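Local coordinates for response regulator receiver modulated diguanylate cyclase with PAS/PAC sensor (Desulfovibrio desulfuricans subsp. desulfuricans, PDB 3CG0), which probably makes cyclic di-GMP under the control of its PAS and receiver domains, the receiver domain being the part present in this chain, at residues T117-R120 / S121-A125; S91-V94 / E95-Q98; G18-A21 / A22-R26. All coordinates share one frame; numbering follows the deposited sequence.

Contact 1 (T117-R120 / S121-A125)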
ATOM      1  N   THR C 117      16.461   0.599 -22.506  1.00 56.57           N
ATOM      2  CA  THR C 117      15.925   1.875 -22.036  1.00 58.12           C
ATOM      3  C   THR C 117      14.470   2.016 -22.474  1.00 53.58           C
ATOM      4  O   THR C 117      13.620   2.449 -21.702  1.00 53.88           O
ATOM      5  CB  THR C 117      16.721   3.074 -22.585  1.00 58.43           C
ATOM      6  OG1 THR C 117      18.111   2.739 -22.645  1.00 67.04           O
ATOM      7  CG2 THR C 117      16.529   4.296 -21.693  1.00 60.02           C
ATOM      8  N   LEU C 118      14.205   1.637 -23.719  1.00 53.07           N
ATOM      9  CA  LEU C 118      12.867   1.626 -24.289  1.00 48.17           C
ATOM     10  C   LEU C 118      11.913   0.789 -23.438  1.00 54.00           C
ATOM     11  O   LEU C 118      10.814   1.235 -23.112  1.00 54.73           O
ATOM     12  CB  LEU C 118      12.937   1.074 -25.717  1.00 48.82           C
ATOM     13  CG  LEU C 118      11.665   0.933 -26.537  1.00 40.67           C
ATOM     14  CD1 LEU C 118      11.004   2.282 -26.625  1.00 30.33           C
ATOM     15  CD2 LEU C 118      11.996   0.369 -27.917  1.00 40.99           C
ATOM     16  N   HIS C 119      12.355  -0.406 -23.058  1.00 53.18           N
ATOM     17  CA  HIS C 119      11.536  -1.321 -22.277  1.00 51.75           C
ATOM     18  C   HIS C 119      11.198  -0.802 -20.877  1.00 50.23           C
ATOM     19  O   HIS C 119      10.051  -0.897 -20.442  1.00 57.38           O
ATOM     20  CB  HIS C 119      12.216  -2.681 -22.169  1.00 55.02           C
ATOM     21  CG  HIS C 119      11.523  -3.615 -21.231  1.00 57.20           C
ATOM     22  ND1 HIS C 119      10.255  -4.099 -21.467  1.00 56.65           N
ATOM     23  CD2 HIS C 119      11.910  -4.134 -20.041  1.00 57.73           C
ATOM     24  CE1 HIS C 119       9.891  -4.885 -20.470  1.00 59.63           C
ATOM     25  NE2 HIS C 119      10.878  -4.923 -19.591  1.00 68.80           N
ATOM     26  N   ARG C 120      12.196  -0.257 -20.187  1.00 50.01           N
ATOM     27  CA  ARG C 120      12.015   0.277 -18.835  1.00 50.02           C
ATOM     28  C   ARG C 120      11.189   1.566 -18.805  1.00 51.16           C
ATOM     29  O   ARG C 120      10.404   1.773 -17.879  1.00 55.68           O
ATOM     30  CB  ARG C 120      13.371   0.488 -18.129  1.00 51.40           C
ATOM     31  CG  ARG C 120      14.165  -0.797 -17.835  1.00 54.15           C
ATOM     32  CD  ARG C 120      13.263  -1.931 -17.341  1.00 62.31           C
ATOM     33  NE  ARG C 120      13.997  -3.048 -16.740  1.00 57.83           N
ATOM     34  CZ  ARG C 120      13.424  -4.178 -16.324  1.00 61.39           C
ATOM     35  NH1 ARG C 120      14.163  -5.142 -15.785  1.00 58.42           N
ATOM     36  NH2 ARG C 120      12.114  -4.352 -16.447  1.00 58.08           N
ATOM     37  N   SER C 121      11.370   2.422 -19.812  1.00 43.07           N
ATOM     38  CA  SER C 121      10.588   3.651 -19.948  1.00 40.73           C
ATOM     39  C   SER C 121       9.111   3.373 -20.082  1.00 37.24           C
ATOM     40  O   SER C 121       8.305   4.001 -19.404  1.00 37.72           O
ATOM     41  CB  SER C 121      11.050   4.432 -21.163  1.00 34.49           C
ATOM     42  OG  SER C 121      12.441   4.578 -21.115  1.00 48.16           O
ATOM     43  N   ILE C 122       8.772   2.414 -20.941  1.00 34.07           N
ATOM     44  CA  ILE C 122       7.383   1.999 -21.177  1.00 37.55           C
ATOM     45  C   ILE C 122       6.748   1.381 -19.929  1.00 40.49           C
ATOM     46  O   ILE C 122       5.613   1.721 -19.573  1.00 39.02           O
ATOM     47  CB  ILE C 122       7.298   1.032 -22.394  1.00 33.35           C
ATOM     48  CG1 ILE C 122       7.653   1.782 -23.686  1.00 38.64           C
ATOM     49  CG2 ILE C 122       5.932   0.411 -22.513  1.00 35.66           C
ATOM     50  CD1 ILE C 122       7.471   0.964 -24.958  1.00 38.33           C
ATOM     51  N   GLU C 123       7.489   0.487 -19.268  1.00 42.54           N
ATOM     52  CA  GLU C 123       7.060  -0.116 -18.004  1.00 42.30           C
ATOM     53  C   GLU C 123       6.770   0.945 -16.950  1.00 38.88           C
ATOM     54  O   GLU C 123       5.694   0.949 -16.346  1.00 41.88           O
ATOM     55  CB  GLU C 123       8.112  -1.093 -17.472  1.00 41.62           C
ATOM     56  CG  GLU C 123       8.010  -2.509 -18.037  1.00 46.19           C
ATOM     57  CD  GLU C 123       8.791  -3.553 -17.223  1.00 57.97           C
ATOM     58  OE1 GLU C 123       8.485  -4.761 -17.372  1.00 65.77           O
ATOM     59  OE2 GLU C 123       9.705  -3.174 -16.445  1.00 57.48           O
ATOM     60  N   MET C 124       7.720   1.854 -16.767  1.00 39.38           N
ATOM     61  CA  MET C 124       7.599   2.928 -15.781  1.00 43.13           C
ATOM     62  C   MET C 124       6.506   3.941 -16.118  1.00 35.77           C
ATOM     63  O   MET C 124       5.836   4.434 -15.226  1.00 41.54           O
ATOM     64  CB  MET C 124       8.935   3.652 -15.607  1.00 49.03           C
ATOM     65  CG  MET C 124       9.988   2.953 -14.739  1.00 54.28           C
ATOM     66  SD  MET C 124       9.572   2.961 -12.982  1.00 67.92           S
ATOM     67  CE  MET C 124       8.909   1.297 -12.764  1.00 75.16           C
ATOM     68  N   ALA C 125       6.329   4.239 -17.403  1.00 39.31           N
ATOM     69  CA  ALA C 125       5.311   5.202 -17.849  1.00 27.28           C
ATOM     70  C   ALA C 125       3.898   4.713 -17.592  1.00 35.61           C
ATOM     71  O   ALA C 125       3.071   5.450 -17.064  1.00 42.60           O
ATOM     72  CB  ALA C 125       5.497   5.523 -19.299  1.00 33.16           C
TER

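Contact 2 (S91-V94 / E95-Q98)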
ATOM      1  N   SER C  91      16.881  16.183 -32.641  1.00 95.31           N
ATOM      2  CA  SER C  91      17.434  17.539 -32.697  1.00 99.45           C
ATOM      3  C   SER C  91      17.560  18.175 -31.308  1.00100.83           C
ATOM      4  O   SER C  91      17.282  17.531 -30.292  1.00101.04           O
ATOM      5  CB  SER C  91      16.594  18.414 -33.640  1.00101.60           C
ATOM      6  OG  SER C  91      17.197  19.676 -33.881  1.00103.92           O
ATOM      7  N   GLN C  92      17.986  19.438 -31.282  1.00102.88           N
ATOM      8  CA  GLN C  92      18.292  20.150 -30.039  1.00103.63           C
ATOM      9  C   GLN C  92      17.613  21.524 -29.927  1.00101.23           C
ATOM     10  O   GLN C  92      18.100  22.394 -29.192  1.00102.89           O
ATOM     11  CB  GLN C  92      19.812  20.305 -29.893  1.00106.09           C
ATOM     12  CG  GLN C  92      20.518  19.143 -29.206  1.00109.44           C
ATOM     13  CD  GLN C  92      20.627  19.330 -27.702  1.00113.57           C
ATOM     14  OE1 GLN C  92      19.627  19.288 -26.981  1.00114.52           O
ATOM     15  NE2 GLN C  92      21.848  19.532 -27.219  1.00114.06           N
ATOM     16  N   ASP C  93      16.501  21.717 -30.642  1.00 95.63           N
ATOM     17  CA  ASP C  93      15.781  22.994 -30.606  1.00 90.34           C
ATOM     18  C   ASP C  93      15.117  23.220 -29.253  1.00 85.58           C
ATOM     19  O   ASP C  93      14.050  22.669 -28.975  1.00 84.75           O
ATOM     20  CB  ASP C  93      14.748  23.104 -31.740  1.00 92.15           C
ATOM     21  CG  ASP C  93      14.178  24.522 -31.887  1.00 92.44           C
ATOM     22  OD1 ASP C  93      14.859  25.495 -31.496  1.00 89.52           O
ATOM     23  OD2 ASP C  93      13.048  24.668 -32.402  1.00 90.90           O
ATOM     24  N   VAL C  94      15.777  24.040 -28.432  1.00 80.43           N
ATOM     25  CA  VAL C  94      15.350  24.379 -27.069  1.00 77.01           C
ATOM     26  C   VAL C  94      13.872  24.767 -27.027  1.00 75.81           C
ATOM     27  O   VAL C  94      13.122  24.280 -26.183  1.00 76.35           O
ATOM     28  CB  VAL C  94      16.222  25.536 -26.477  1.00 79.17           C
ATOM     29  CG1 VAL C  94      15.825  25.865 -25.031  1.00 72.65           C
ATOM     30  CG2 VAL C  94      17.716  25.192 -26.567  1.00 80.54           C
ATOM     31  N   GLU C  95      13.471  25.606 -27.979  1.00 71.51           N
ATOM     32  CA  GLU C  95      12.104  26.082 -28.130  1.00 70.36           C
ATOM     33  C   GLU C  95      11.050  24.972 -28.196  1.00 69.34           C
ATOM     34  O   GLU C  95       9.966  25.139 -27.652  1.00 68.50           O
ATOM     35  CB  GLU C  95      12.018  26.942 -29.390  1.00 76.10           C
ATOM     36  CG  GLU C  95      11.305  28.269 -29.211  1.00 86.79           C
ATOM     37  CD  GLU C  95      11.864  29.364 -30.120  1.00 94.43           C
ATOM     38  OE1 GLU C  95      12.625  29.043 -31.063  1.00 92.81           O
ATOM     39  OE2 GLU C  95      11.543  30.551 -29.885  1.00 93.71           O
ATOM     40  N   THR C  96      11.359  23.848 -28.851  1.00 66.79           N
ATOM     41  CA  THR C  96      10.386  22.747 -28.968  1.00 62.98           C
ATOM     42  C   THR C  96      10.280  21.937 -27.684  1.00 59.70           C
ATOM     43  O   THR C  96       9.195  21.468 -27.342  1.00 54.66           O
ATOM     44  CB  THR C  96      10.653  21.794 -30.164  1.00 64.48           C
ATOM     45  OG1 THR C  96      11.912  21.134 -29.992  1.00 70.30           O
ATOM     46  CG2 THR C  96      10.627  22.547 -31.488  1.00 56.28           C
ATOM     47  N   PHE C  97      11.402  21.793 -26.976  1.00 58.53           N
ATOM     48  CA  PHE C  97      11.419  21.183 -25.641  1.00 60.15           C
ATOM     49  C   PHE C  97      10.687  22.013 -24.586  1.00 63.91           C
ATOM     50  O   PHE C  97      10.296  21.479 -23.547  1.00 68.86           O
ATOM     51  CB  PHE C  97      12.851  20.913 -25.178  1.00 60.37           C
ATOM     52  CG  PHE C  97      13.521  19.781 -25.904  1.00 59.95           C
ATOM     53  CD1 PHE C  97      13.046  18.474 -25.782  1.00 63.05           C
ATOM     54  CD2 PHE C  97      14.633  20.014 -26.700  1.00 63.44           C
ATOM     55  CE1 PHE C  97      13.663  17.425 -26.453  1.00 63.33           C
ATOM     56  CE2 PHE C  97      15.261  18.967 -27.377  1.00 65.25           C
ATOM     57  CZ  PHE C  97      14.771  17.672 -27.254  1.00 63.01           C
ATOM     58  N   GLN C  98      10.517  23.312 -24.848  1.00 65.07           N
ATOM     59  CA  GLN C  98       9.703  24.182 -23.995  1.00 66.55           C
ATOM     60  C   GLN C  98       8.232  23.837 -24.168  1.00 63.81           C
ATOM     61  O   GLN C  98       7.506  23.726 -23.181  1.00 64.58           O
ATOM     62  CB  GLN C  98       9.905  25.670 -24.324  1.00 69.83           C
ATOM     63  CG  GLN C  98      11.337  26.167 -24.328  1.00 74.53           C
ATOM     64  CD  GLN C  98      11.739  26.840 -23.042  1.00 81.66           C
ATOM     65  OE1 GLN C  98      11.831  26.205 -21.988  1.00 85.38           O
ATOM     66  NE2 GLN C  98      12.002  28.136 -23.124  1.00 79.72           N
TER

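Contact 3 (G18-A21 / A22-R26)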
ATOM      1  N   GLY C  18      10.033   9.465 -40.211  1.00 54.94           N
ATOM      2  CA  GLY C  18      11.070   8.633 -40.845  1.00 59.50           C
ATOM      3  C   GLY C  18      10.717   7.154 -40.879  1.00 58.34           C
ATOM      4  O   GLY C  18      10.731   6.486 -39.845  1.00 57.42           O
ATOM      5  N   ARG C  19      10.411   6.649 -42.079  1.00 61.07           N
ATOM      6  CA  ARG C  19       9.905   5.275 -42.281  1.00 57.09           C
ATOM      7  C   ARG C  19      10.847   4.151 -41.847  1.00 51.23           C
ATOM      8  O   ARG C  19      10.395   3.084 -41.443  1.00 52.60           O
ATOM      9  CB  ARG C  19       9.478   5.053 -43.736  1.00 58.28           C
ATOM     10  CG  ARG C  19       8.048   5.427 -44.012  1.00 62.28           C
ATOM     11  CD  ARG C  19       7.466   4.540 -45.092  1.00 74.98           C
ATOM     12  NE  ARG C  19       6.096   4.912 -45.442  1.00 84.16           N
ATOM     13  CZ  ARG C  19       5.772   5.783 -46.395  1.00 87.65           C
ATOM     14  NH1 ARG C  19       6.718   6.387 -47.112  1.00 84.68           N
ATOM     15  NH2 ARG C  19       4.494   6.048 -46.632  1.00 87.76           N
ATOM     16  N   LEU C  20      12.146   4.401 -41.935  1.00 50.86           N
ATOM     17  CA  LEU C  20      13.145   3.445 -41.484  1.00 53.06           C
ATOM     18  C   LEU C  20      13.266   3.429 -39.962  1.00 52.62           C
ATOM     19  O   LEU C  20      13.479   2.375 -39.366  1.00 56.29           O
ATOM     20  CB  LEU C  20      14.503   3.745 -42.128  1.00 50.56           C
ATOM     21  CG  LEU C  20      15.644   2.761 -41.866  1.00 54.54           C
ATOM     22  CD1 LEU C  20      15.302   1.387 -42.412  1.00 39.05           C
ATOM     23  CD2 LEU C  20      16.936   3.282 -42.475  1.00 56.82           C
ATOM     24  N   ALA C  21      13.139   4.604 -39.345  1.00 55.83           N
ATOM     25  CA  ALA C  21      13.172   4.743 -37.888  1.00 45.54           C
ATOM     26  C   ALA C  21      11.957   4.078 -37.259  1.00 41.82           C
ATOM     27  O   ALA C  21      12.089   3.383 -36.251  1.00 41.81           O
ATOM     28  CB  ALA C  21      13.238   6.210 -37.501  1.00 56.32           C
ATOM     29  N   ALA C  22      10.787   4.274 -37.872  1.00 38.03           N
ATOM     30  CA  ALA C  22       9.552   3.598 -37.481  1.00 40.33           C
ATOM     31  C   ALA C  22       9.687   2.088 -37.502  1.00 44.65           C
ATOM     32  O   ALA C  22       9.270   1.406 -36.567  1.00 47.67           O
ATOM     33  CB  ALA C  22       8.407   4.020 -38.390  1.00 43.48           C
ATOM     34  N   ALA C  23      10.266   1.579 -38.587  1.00 44.89           N
ATOM     35  CA  ALA C  23      10.499   0.159 -38.772  1.00 41.88           C
ATOM     36  C   ALA C  23      11.462  -0.371 -37.732  1.00 37.28           C
ATOM     37  O   ALA C  23      11.183  -1.393 -37.109  1.00 40.13           O
ATOM     38  CB  ALA C  23      11.026  -0.114 -40.179  1.00 45.76           C
ATOM     39  N   THR C  24      12.574   0.340 -37.538  1.00 39.56           N
ATOM     40  CA  THR C  24      13.572   0.007 -36.506  1.00 43.52           C
ATOM     41  C   THR C  24      12.952  -0.021 -35.105  1.00 41.71           C
ATOM     42  O   THR C  24      13.190  -0.956 -34.328  1.00 48.06           O
ATOM     43  CB  THR C  24      14.758   1.004 -36.528  1.00 50.63           C
ATOM     44  OG1 THR C  24      15.164   1.244 -37.880  1.00 47.73           O
ATOM     45  CG2 THR C  24      15.945   0.476 -35.724  1.00 51.10           C
ATOM     46  N   LEU C  25      12.146   0.997 -34.795  1.00 40.90           N
ATOM     47  CA  LEU C  25      11.340   1.018 -33.577  1.00 35.09           C
ATOM     48  C   LEU C  25      10.397  -0.170 -33.465  1.00 37.11           C
ATOM     49  O   LEU C  25      10.307  -0.780 -32.411  1.00 37.88           O
ATOM     50  CB  LEU C  25      10.495   2.287 -33.504  1.00 42.54           C
ATOM     51  CG  LEU C  25      10.877   3.381 -32.530  1.00 46.97           C
ATOM     52  CD1 LEU C  25       9.781   4.414 -32.573  1.00 47.25           C
ATOM     53  CD2 LEU C  25      11.036   2.800 -31.131  1.00 42.73           C
ATOM     54  N   ARG C  26       9.676  -0.477 -34.542  1.00 42.03           N
ATOM     55  CA  ARG C  26       8.744  -1.607 -34.557  0.50 40.80           C
ATOM     56  C   ARG C  26       9.472  -2.928 -34.279  1.00 41.32           C
ATOM     57  O   ARG C  26       8.973  -3.765 -33.529  1.00 37.65           O
ATOM     58  CB  ARG C  26       8.004  -1.669 -35.892  0.50 40.79           C
ATOM     59  CG  ARG C  26       6.637  -2.314 -35.814  0.50 44.02           C
ATOM     60  CD  ARG C  26       5.891  -2.230 -37.142  0.50 40.08           C
ATOM     61  NE  ARG C  26       4.469  -2.529 -36.950  0.50 45.60           N
ATOM     62  CZ  ARG C  26       3.485  -2.036 -37.695  0.50 32.28           C
ATOM     63  NH1 ARG C  26       3.750  -1.217 -38.710  0.50 39.04           N
ATOM     64  NH2 ARG C  26       2.230  -2.364 -37.423  0.50 30.40           N
TER

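Contact 1 (T117-R120 / S121-A125)
E123 reaches back to H119 and R120 along helix 115-132, the last helix of a CheY-like receiver fold. Its CB lies 3.6 Å from H119 O, the carbonyl oxygen to which E123 N is hydrogen-bonded at 3.1 Å. With CG anti to the carbonyl carbon (chi1 -85°), the chain leaves CB beside its own backbone N, and CG comes over one face of the imidazole. This CH-pi contact measures 4.2 Å from E123 CG to the centroid of the H119 ring, 27° off the ring normal. Beyond CG the chain runs extended, bringing CD to 3.4 Å from H119 NE2, with the carboxylate plane oblique to the ring. At the tip, OE2 meets R120 NH2 at 2.7 Å in a salt bridge, approaching the edge of the guanidinium near its plane; as a hydrogen bond this is weak, since the N-H...O angle is only 128°. R120 has a second charged partner through NE, D116 of the second subunit, so the guanidinium is shared by carboxylates of two chains. L118 and I122 run side by side into the interior, where both pack on L29 of helix 19-32, and L118 also meets L109. Their methyls touch at the ends, L118 CD1 lying 4.1 Å from I122 CD1.

Contact 2 (S91-V94 / E95-Q98)
E95 places its carboxylate near that of D93, the two planes turned 78° apart and D93 OD1 4.2 Å from E95 OE1. Two like charges this near may raise the proton affinity of either group slightly, an effect that solvent and the start of the helix would probably offset. T96 then grips the backbone of D93 twice. Its OG1 donates to D93 O at 2.8 Å, in the carbonyl plane and on a lone pair, whereas T96 N comes to D93 O at 2.9 Å from 49° above that plane. The torsion that sets OG1 between backbone N and carbonyl carbon (chi1 63°) leaves CG2 on the side of the D93 carboxylate, with T96 CG2 3.3 Å from D93 OD2. D93 is the N-cap of helix 94-101, which follows strand 85-89 of the receiver fold, and M63, close after the predicted phosphorylation site D61, packs on both D93 and T96. F97 adds a weak third bond to the same carbonyl, F97 N to D93 O at 3.4 Å. Its buried ring turns an edge toward the loop, F97 CE2 lying 3.8 Å from S91 O, while Y108 meets the ring edge-to-face and L131 of the second subunit packs on it. Q98 moves the pattern on by one residue: its N makes a weak bond of 3.1 Å to V94 O, and its CG rests 3.2 Å from the same V94 O.

Contact 3 (G18-A21 / A22-R26)
L20 O is held by two donors from T24, the hydroxyl OG1 at a short 2.5 Å and the backbone N at 2.9 Å. They arrive from opposite faces of the carbonyl plane. OG1 can take part because it stands beside its own backbone N, anti to the carbonyl carbon (chi1 -44°), and so leans back toward the preceding turn. These bonds and the rest belong to the opening turns of helix 19-32, the crossover helix of the beta-alpha-beta unit between strands 11-15 and 35-40 of the receiver fold. A22 N meets G18 O, the carbonyl of the N-cap residue, at 3.0 Å and nearly along the C=O axis. A23 N approaches R19 O at 3.2 Å from well above its plane, 41° out, while L25 N closes on A21 O at 2.8 Å. The methyls of A21 and A22 both touch E16, and that of buried A22 also packs on V39. In receiver domains the loop after the first strand usually carries acidic residues of the metal site, and E16 is consistent with that. No charged pair joins 18-21 to 22-26; the threonine hydroxyl turns its polarity back onto the helix backbone, supplementing the main-chain bond on this exposed side.

Contacts 1 and 3 lie within helices, 115-132 and 19-32, which pack together where L118 CD2 comes 4.1 Å from L25 CD2; contact 2 stands apart at the start of helix 94-101, its nearest atoms about 14 Å from contact 1 and about 12 Å from contact 3. Contact 2 is a surface contact, and the other two are partly buried. The chemistry follows place: 117-125 joins a salt bridge to inward aliphatic packing, 91-98 gathers donors on an N-cap carbonyl beside two acids, and 18-26 depends on backbone bonds and a threonine hydroxyl. Contacts 1 and 2 both touch the second subunit, whereas contact 3 meets no other chain of the assembly.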